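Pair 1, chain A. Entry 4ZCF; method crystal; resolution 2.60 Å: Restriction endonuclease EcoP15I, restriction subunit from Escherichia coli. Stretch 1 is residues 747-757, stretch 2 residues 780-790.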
# COMPACT_ATOMS: atom_id res chain seq x y z
N GLU A 747 -14.18 21.45 28.94
CA GLU A 747 -14.72 21.60 27.58
C GLU A 747 -15.84 22.65 27.52
O GLU A 747 -16.04 23.27 26.48
CB GLU A 747 -15.23 20.25 27.08
N PHE A 748 -16.55 22.85 28.66
CA PHE A 748 -17.62 23.83 28.83
C PHE A 748 -17.03 25.26 28.81
O PHE A 748 -17.35 26.04 27.90
CB PHE A 748 -18.43 23.53 30.12
CG PHE A 748 -19.43 24.57 30.55
CD1 PHE A 748 -20.65 24.70 29.89
CD2 PHE A 748 -19.17 25.40 31.63
CE1 PHE A 748 -21.57 25.69 30.27
CE2 PHE A 748 -20.09 26.38 32.02
CZ PHE A 748 -21.29 26.52 31.33
N LEU A 749 -16.12 25.57 29.77
CA LEU A 749 -15.40 26.86 29.88
C LEU A 749 -14.66 27.27 28.59
O LEU A 749 -14.56 28.47 28.30
CB LEU A 749 -14.39 26.83 31.04
CG LEU A 749 -14.96 26.82 32.46
CD1 LEU A 749 -13.86 26.54 33.45
CD2 LEU A 749 -15.66 28.14 32.81
N ASP A 750 -14.11 26.28 27.85
CA ASP A 750 -13.39 26.50 26.60
C ASP A 750 -14.38 26.95 25.50
O ASP A 750 -14.10 27.91 24.77
CB ASP A 750 -12.58 25.25 26.19
CG ASP A 750 -11.19 25.14 26.80
OD1 ASP A 750 -11.08 24.90 28.02
OD2 ASP A 750 -10.21 25.25 26.04
N ASN A 751 -15.55 26.28 25.44
CA ASN A 751 -16.64 26.58 24.50
C ASN A 751 -17.32 27.91 24.85
O ASN A 751 -17.75 28.64 23.95
CB ASN A 751 -17.66 25.43 24.50
N LEU A 752 -17.39 28.22 26.17
CA LEU A 752 -17.98 29.46 26.70
C LEU A 752 -17.12 30.69 26.35
O LEU A 752 -17.63 31.58 25.67
CB LEU A 752 -18.26 29.34 28.22
CG LEU A 752 -19.08 30.46 28.89
CD1 LEU A 752 -20.50 30.52 28.36
CD2 LEU A 752 -19.09 30.32 30.39
N SER A 753 -15.81 30.69 26.71
CA SER A 753 -14.83 31.77 26.41
C SER A 753 -14.85 32.18 24.94
O SER A 753 -14.82 33.37 24.64
CB SER A 753 -13.41 31.33 26.76
OG SER A 753 -13.30 30.77 28.06
N GLN A 754 -14.90 31.18 24.04
CA GLN A 754 -14.90 31.33 22.58
C GLN A 754 -16.16 32.00 22.06
O GLN A 754 -16.16 32.50 20.93
CB GLN A 754 -14.70 29.98 21.91
N THR A 755 -17.22 32.04 22.88
CA THR A 755 -18.50 32.64 22.50
C THR A 755 -18.77 34.03 23.10
O THR A 755 -19.33 34.88 22.40
CB THR A 755 -19.64 31.69 22.82
N ILE A 756 -18.36 34.29 24.33
CA ILE A 756 -18.86 35.46 25.03
C ILE A 756 -18.07 36.77 25.07
O ILE A 756 -18.55 37.71 25.65
CB ILE A 756 -19.30 35.15 26.46
CG1 ILE A 756 -18.22 34.39 27.21
CG2 ILE A 756 -20.57 34.33 26.46
CD1 ILE A 756 -18.51 34.23 28.67
N PHE A 757 -16.89 36.87 24.47
CA PHE A 757 -15.63 36.34 24.97
C PHE A 757 -15.18 36.88 26.31
O PHE A 757 -14.82 38.02 26.42
CB PHE A 757 -14.56 36.84 24.01
CG PHE A 757 -14.80 36.48 22.59
CD1 PHE A 757 -15.90 36.93 21.93
CD2 PHE A 757 -13.92 35.68 21.92
CE1 PHE A 757 -16.13 36.59 20.63
CE2 PHE A 757 -14.13 35.33 20.62
CZ PHE A 757 -15.25 35.78 19.97
N LEU A 780 -23.89 21.88 33.34
CA LEU A 780 -22.85 21.95 32.31
C LEU A 780 -23.29 21.28 31.00
O LEU A 780 -23.17 20.06 30.86
CB LEU A 780 -21.54 21.34 32.82
N ASN A 781 -23.81 22.09 30.05
CA ASN A 781 -24.28 21.65 28.72
C ASN A 781 -24.32 22.81 27.72
O ASN A 781 -24.19 23.97 28.12
CB ASN A 781 -25.68 21.00 28.81
CG ASN A 781 -26.69 21.79 29.63
OD1 ASN A 781 -27.11 22.89 29.26
ND2 ASN A 781 -27.11 21.23 30.76
N ILE A 782 -24.57 22.49 26.43
CA ILE A 782 -24.67 23.46 25.33
C ILE A 782 -25.86 24.45 25.50
O ILE A 782 -25.73 25.61 25.11
CB ILE A 782 -24.59 22.77 23.93
CG1 ILE A 782 -24.55 23.80 22.76
CG2 ILE A 782 -25.69 21.71 23.72
CD1 ILE A 782 -23.59 23.47 21.63
N GLN A 783 -26.97 24.00 26.13
CA GLN A 783 -28.15 24.83 26.41
C GLN A 783 -27.78 25.98 27.36
O GLN A 783 -28.14 27.13 27.09
CB GLN A 783 -29.27 23.98 27.00
N THR A 784 -27.02 25.68 28.45
CA THR A 784 -26.50 26.63 29.44
C THR A 784 -25.61 27.70 28.76
O THR A 784 -25.79 28.88 29.03
CB THR A 784 -25.72 25.88 30.53
OG1 THR A 784 -26.56 24.90 31.12
CG2 THR A 784 -25.15 26.81 31.61
N ILE A 785 -24.67 27.26 27.88
CA ILE A 785 -23.74 28.13 27.14
C ILE A 785 -24.49 29.08 26.20
O ILE A 785 -24.11 30.25 26.09
CB ILE A 785 -22.72 27.31 26.37
N ARG A 786 -25.56 28.57 25.55
CA ARG A 786 -26.40 29.34 24.61
C ARG A 786 -27.25 30.41 25.32
O ARG A 786 -27.54 31.45 24.74
CB ARG A 786 -27.28 28.40 23.80
N LYS A 787 -27.62 30.15 26.60
CA LYS A 787 -28.40 31.07 27.43
C LYS A 787 -27.51 32.21 27.96
O LYS A 787 -27.94 33.37 27.90
CB LYS A 787 -29.06 30.31 28.58
N ILE A 788 -26.28 31.89 28.45
CA ILE A 788 -25.29 32.87 28.94
C ILE A 788 -24.93 33.86 27.84
O ILE A 788 -24.83 35.06 28.11
CB ILE A 788 -24.03 32.21 29.58
CG1 ILE A 788 -24.41 31.30 30.77
CG2 ILE A 788 -23.01 33.28 30.04
CD1 ILE A 788 -23.42 30.25 31.10
N LYS A 789 -24.80 33.38 26.59
CA LYS A 789 -24.48 34.22 25.43
C LYS A 789 -25.60 35.21 25.13
O LYS A 789 -25.38 36.43 25.19
CB LYS A 789 -24.17 33.35 24.21
N SER A 790 -26.81 34.69 24.83
CA SER A 790 -28.03 35.44 24.51
C SER A 790 -28.40 36.39 25.65
O SER A 790 -28.75 37.54 25.38
CB SER A 790 -29.18 34.47 24.24

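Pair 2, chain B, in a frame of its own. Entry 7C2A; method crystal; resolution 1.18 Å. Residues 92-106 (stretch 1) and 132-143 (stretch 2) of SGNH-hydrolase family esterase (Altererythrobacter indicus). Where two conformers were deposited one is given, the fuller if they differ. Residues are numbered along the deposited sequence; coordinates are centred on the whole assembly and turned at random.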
# COMPACT_ATOMS: atom_id res chain seq x y z
N GLU B 92 -15.02 -6.18 2.06
CA GLU B 92 -14.64 -6.61 0.69
C GLU B 92 -13.11 -6.58 0.54
O GLU B 92 -12.58 -7.44 -0.15
CB GLU B 92 -15.37 -5.76 -0.35
CG GLU B 92 -16.88 -5.97 -0.30
CD GLU B 92 -17.63 -5.25 -1.39
OE1 GLU B 92 -16.98 -4.74 -2.29
OE2 GLU B 92 -18.87 -5.20 -1.33
N ALA B 93 -12.44 -5.59 1.14
CA ALA B 93 -10.98 -5.57 1.09
C ALA B 93 -10.40 -6.82 1.74
O ALA B 93 -9.46 -7.44 1.22
CB ALA B 93 -10.45 -4.31 1.78
N ARG B 94 -10.98 -7.22 2.88
CA ARG B 94 -10.55 -8.45 3.55
C ARG B 94 -10.75 -9.67 2.67
O ARG B 94 -9.89 -10.55 2.60
CB ARG B 94 -11.32 -8.61 4.86
CG ARG B 94 -10.87 -9.79 5.70
CD ARG B 94 -11.71 -9.90 6.98
NE ARG B 94 -13.12 -10.01 6.66
CZ ARG B 94 -14.09 -9.25 7.16
NH1 ARG B 94 -15.34 -9.42 6.76
NH2 ARG B 94 -13.81 -8.32 8.07
N GLN B 95 -11.91 -9.75 2.00
CA GLN B 95 -12.19 -10.87 1.11
C GLN B 95 -11.21 -10.90 -0.06
O GLN B 95 -10.71 -11.97 -0.43
CB GLN B 95 -13.61 -10.75 0.57
CG GLN B 95 -14.70 -10.84 1.62
CD GLN B 95 -15.98 -10.13 1.20
OE1 GLN B 95 -16.23 -9.92 0.01
NE2 GLN B 95 -16.80 -9.76 2.18
N ASN B 96 -10.92 -9.74 -0.65
CA ASN B 96 -9.99 -9.70 -1.77
C ASN B 96 -8.59 -10.10 -1.33
O ASN B 96 -7.92 -10.90 -2.00
CB ASN B 96 -9.99 -8.31 -2.39
CG ASN B 96 -11.29 -7.94 -3.05
OD1 ASN B 96 -12.08 -8.82 -3.42
ND2 ASN B 96 -11.52 -6.65 -3.22
N LEU B 97 -8.14 -9.56 -0.19
CA LEU B 97 -6.84 -9.95 0.33
C LEU B 97 -6.79 -11.44 0.65
O LEU B 97 -5.77 -12.09 0.44
CB LEU B 97 -6.50 -9.13 1.57
CG LEU B 97 -5.94 -7.73 1.28
CD1 LEU B 97 -6.10 -6.81 2.48
CD2 LEU B 97 -4.49 -7.80 0.86
N SER B 98 -7.91 -11.99 1.15
CA SER B 98 -7.96 -13.43 1.41
C SER B 98 -7.68 -14.23 0.15
O SER B 98 -6.98 -15.24 0.19
CB SER B 98 -9.33 -13.81 1.98
OG SER B 98 -9.54 -13.28 3.27
N GLY B 99 -8.24 -13.79 -0.98
CA GLY B 99 -7.99 -14.49 -2.23
C GLY B 99 -6.54 -14.42 -2.66
O GLY B 99 -6.00 -15.39 -3.19
N ILE B 100 -5.88 -13.28 -2.42
CA ILE B 100 -4.45 -13.16 -2.72
C ILE B 100 -3.64 -14.12 -1.85
O ILE B 100 -2.77 -14.85 -2.34
CB ILE B 100 -3.98 -11.71 -2.53
CG1 ILE B 100 -4.68 -10.79 -3.52
CG2 ILE B 100 -2.46 -11.62 -2.68
CD1 ILE B 100 -4.55 -9.32 -3.17
N LEU B 101 -3.92 -14.13 -0.55
CA LEU B 101 -3.14 -14.96 0.35
C LEU B 101 -3.41 -16.44 0.10
O LEU B 101 -2.51 -17.26 0.24
CB LEU B 101 -3.42 -14.60 1.81
CG LEU B 101 -3.18 -13.13 2.18
CD1 LEU B 101 -3.18 -13.00 3.69
CD2 LEU B 101 -1.88 -12.60 1.59
N GLU B 102 -4.64 -16.78 -0.30
CA GLU B 102 -4.96 -18.16 -0.61
C GLU B 102 -4.17 -18.66 -1.80
O GLU B 102 -3.72 -19.81 -1.83
CB GLU B 102 -6.46 -18.31 -0.85
CG GLU B 102 -7.22 -18.51 0.44
CD GLU B 102 -8.73 -18.44 0.30
OE1 GLU B 102 -9.23 -18.38 -0.85
OE2 GLU B 102 -9.41 -18.46 1.35
N GLU B 103 -4.00 -17.82 -2.82
CA GLU B 103 -3.18 -18.21 -3.97
C GLU B 103 -1.72 -18.42 -3.57
O GLU B 103 -1.09 -19.40 -3.98
CB GLU B 103 -3.32 -17.16 -5.07
CG GLU B 103 -2.49 -17.45 -6.30
CD GLU B 103 -2.88 -18.72 -7.03
OE1 GLU B 103 -4.00 -19.24 -6.80
OE2 GLU B 103 -2.08 -19.22 -7.84
N LEU B 104 -1.17 -17.50 -2.76
CA LEU B 104 0.21 -17.68 -2.30
C LEU B 104 0.34 -18.95 -1.47
O LEU B 104 1.31 -19.70 -1.62
CB LEU B 104 0.64 -16.45 -1.49
CG LEU B 104 0.79 -15.19 -2.33
CD1 LEU B 104 0.80 -13.94 -1.46
CD2 LEU B 104 2.04 -15.25 -3.19
N GLN B 105 -0.63 -19.21 -0.59
CA GLN B 105 -0.59 -20.40 0.25
C GLN B 105 -0.70 -21.67 -0.59
O GLN B 105 -0.03 -22.67 -0.30
CB GLN B 105 -1.73 -20.34 1.26
CG GLN B 105 -1.56 -21.22 2.48
CD GLN B 105 -2.61 -20.94 3.52
OE1 GLN B 105 -3.81 -20.94 3.23
NE2 GLN B 105 -2.18 -20.67 4.75
N ARG B 106 -1.55 -21.66 -1.61
CA ARG B 106 -1.64 -22.82 -2.49
C ARG B 106 -0.27 -23.17 -3.05
O ARG B 106 0.10 -24.35 -3.13
CB ARG B 106 -2.62 -22.52 -3.63
CG ARG B 106 -2.90 -23.70 -4.53
CD ARG B 106 -3.86 -23.28 -5.63
NE ARG B 106 -3.20 -22.42 -6.61
CZ ARG B 106 -2.42 -22.87 -7.59
NH1 ARG B 106 -2.20 -24.17 -7.71
NH2 ARG B 106 -1.86 -22.02 -8.43
N GLY B 132 -8.65 -3.76 11.61
CA GLY B 132 -8.68 -5.13 12.10
C GLY B 132 -8.55 -6.20 11.03
O GLY B 132 -8.36 -7.37 11.38
N ILE B 133 -8.66 -5.85 9.75
CA ILE B 133 -8.59 -6.91 8.75
C ILE B 133 -7.20 -7.53 8.70
O ILE B 133 -7.07 -8.72 8.41
CB ILE B 133 -9.10 -6.48 7.36
CG1 ILE B 133 -8.10 -5.58 6.63
CG2 ILE B 133 -10.48 -5.85 7.45
CD1 ILE B 133 -8.53 -5.19 5.22
N TYR B 134 -6.15 -6.75 8.99
CA TYR B 134 -4.79 -7.26 8.83
C TYR B 134 -4.42 -8.30 9.88
O TYR B 134 -3.93 -9.38 9.51
CB TYR B 134 -3.80 -6.10 8.71
CG TYR B 134 -4.07 -5.29 7.46
CD1 TYR B 134 -3.55 -5.67 6.23
CD2 TYR B 134 -4.90 -4.17 7.50
CE1 TYR B 134 -3.84 -4.97 5.07
CE2 TYR B 134 -5.20 -3.46 6.35
CZ TYR B 134 -4.66 -3.87 5.14
OH TYR B 134 -4.99 -3.14 4.02
N PRO B 135 -4.63 -8.07 11.18
CA PRO B 135 -4.38 -9.15 12.15
C PRO B 135 -5.25 -10.37 11.89
O PRO B 135 -4.79 -11.50 12.10
CB PRO B 135 -4.67 -8.51 13.51
CG PRO B 135 -4.59 -7.06 13.29
CD PRO B 135 -4.97 -6.80 11.87
N TYR B 136 -6.48 -10.17 11.43
CA TYR B 136 -7.33 -11.30 11.11
C TYR B 136 -6.71 -12.14 10.00
O TYR B 136 -6.65 -13.37 10.09
CB TYR B 136 -8.72 -10.81 10.70
CG TYR B 136 -9.60 -11.90 10.17
CD1 TYR B 136 -10.35 -12.69 11.03
CD2 TYR B 136 -9.67 -12.16 8.81
CE1 TYR B 136 -11.15 -13.70 10.55
CE2 TYR B 136 -10.47 -13.17 8.32
CZ TYR B 136 -11.21 -13.93 9.19
OH TYR B 136 -12.01 -14.94 8.71
N LEU B 137 -6.28 -11.49 8.92
CA LEU B 137 -5.71 -12.21 7.78
C LEU B 137 -4.41 -12.91 8.15
O LEU B 137 -4.16 -14.03 7.71
CB LEU B 137 -5.45 -11.24 6.64
CG LEU B 137 -6.69 -10.68 5.94
CD1 LEU B 137 -6.34 -9.40 5.18
CD2 LEU B 137 -7.30 -11.72 5.01
N ALA B 138 -3.56 -12.24 8.94
CA ALA B 138 -2.29 -12.85 9.31
C ALA B 138 -2.50 -14.13 10.10
O ALA B 138 -1.82 -15.13 9.88
CB ALA B 138 -1.44 -11.85 10.10
N GLU B 139 -3.45 -14.11 11.04
CA GLU B 139 -3.75 -15.32 11.80
C GLU B 139 -4.32 -16.40 10.89
O GLU B 139 -3.88 -17.55 10.92
CB GLU B 139 -4.73 -15.00 12.92
CG GLU B 139 -4.77 -16.03 14.04
CD GLU B 139 -5.64 -17.23 13.72
OE1 GLU B 139 -6.51 -17.12 12.84
OE2 GLU B 139 -5.46 -18.29 14.37
N LYS B 140 -5.29 -16.03 10.06
CA LYS B 140 -6.00 -17.03 9.28
C LYS B 140 -5.06 -17.73 8.30
O LYS B 140 -5.16 -18.95 8.10
CB LYS B 140 -7.16 -16.38 8.54
CG LYS B 140 -7.96 -17.36 7.71
CD LYS B 140 -9.21 -16.72 7.14
CE LYS B 140 -9.94 -17.67 6.20
NZ LYS B 140 -11.23 -17.10 5.74
N TYR B 141 -4.15 -16.99 7.69
CA TYR B 141 -3.30 -17.52 6.64
C TYR B 141 -1.88 -17.80 7.10
O TYR B 141 -1.00 -18.02 6.25
CB TYR B 141 -3.35 -16.62 5.40
CG TYR B 141 -4.73 -16.64 4.80
CD1 TYR B 141 -5.16 -17.73 4.07
CD2 TYR B 141 -5.63 -15.60 5.03
CE1 TYR B 141 -6.44 -17.78 3.55
CE2 TYR B 141 -6.91 -15.64 4.51
CZ TYR B 141 -7.31 -16.73 3.77
OH TYR B 141 -8.59 -16.77 3.25
N ASP B 142 -1.64 -17.83 8.41
CA ASP B 142 -0.32 -18.13 8.98
C ASP B 142 0.75 -17.26 8.34
O ASP B 142 1.82 -17.73 7.93
CB ASP B 142 0.02 -19.61 8.88
CG ASP B 142 -0.99 -20.50 9.59
OD1 ASP B 142 -1.31 -20.20 10.76
OD2 ASP B 142 -1.45 -21.49 8.99
N ALA B 143 0.46 -15.97 8.25
CA ALA B 143 1.38 -15.00 7.67
C ALA B 143 2.01 -14.18 8.78
O ALA B 143 1.36 -13.89 9.80
CB ALA B 143 0.64 -14.07 6.72
O HOH W 1 -11.28 -14.58 4.74
O HOH W 2 -3.72 -21.22 7.03

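The sharpest difference lies in where the polar chemistry goes. Pair 1 has no hydrogen bond between its stretches among the modelled atoms, and what crosses is almost wholly hydrocarbon; pair 2 joins its two stretches with a direct hydrogen bond from Tyr B141 OH, at the residue where the chain leaves the helix, to Glu B102 OE2 at 2.7 Å, and adds two bridging waters. Several side chains of pair 1, Ile A785 and Lys A789 among them, are modelled only to CB, so the buried areas, 368 Å² in pair 1 and 650 Å² in pair 2, cannot be compared directly.

The backbones nonetheless solve one problem. Each pair sets two helices nearly parallel, crossing at -24° with a closest axial approach of 9.9 Å in pair 1, and at -28° and 10.3 Å in pair 2; fourteen central residues superpose to 0.4 Å. Leu A752 matches Ser B98, and Ile A785 matches Leu B137, the central register pair in both cases. Their CA atoms are 5.9 Å apart between Leu A752 and Ile A785, but 6.9 Å between Ser B98 and Leu B137.

At this centre the matched side chains differ. In pair 1 Leu A752 extends over an isoleucine whose outer atoms are not modelled, its CD1 lying 4.2 Å from Ile A785 CA and 4.0 Å from Ile A788 CD1. In pair 2 Leu B137 extends beside the small Ser B98, a knob among Arg B94, Leu B97, Ser B98 and Leu B101. Its CD1 approaches Leu B97 CB at 3.6 Å, while its CD2 comes within 3.2 Å of Ser B98 OG. That hydroxyl pays its polar cost locally, donating to Arg B94 O at 2.8 Å, and accepts from water 1, which also receives a bond from Lys B140 NZ. Lys B140 matches Ile A788, so one position serves apolar packing in pair 1 and a water bridge in pair 2.

One turn earlier, Phe A748 matches Arg B94. Both have a t chi1, yet the phenylalanine points toward the partner helix and puts its ring edge by Asn A781 O, with CE1 at 3.8 Å from that oxygen; its CZ is 3.9 Å from Thr A784 CG2. The arginine lays its aliphatic stem against the partner instead: CB is 3.9 Å from Ile B133 CG2 and CD 3.6 Å from Tyr B136 CD2. Tyr B136 matches Thr A784, whose own hydroxyl donates to Asn A781 OD1 at 2.8 Å. That same oxygen accepts from Thr A784 N at 2.9 Å, capping the helix.

At the far end, Lys A789 matches Tyr B141. Ile A756 CG2 packs 4.0 Å from Lys A789 CA; the lysine is modelled only to CB, so what its chain does is unknown. Tyr B141 spreads a ring beneath Leu B101, whose CB stands 4.2 Å from the ring centroid, over one face, and its hydroxyl reaches Glu B102.

The rule is that this backbone accepts different side chains at matched positions.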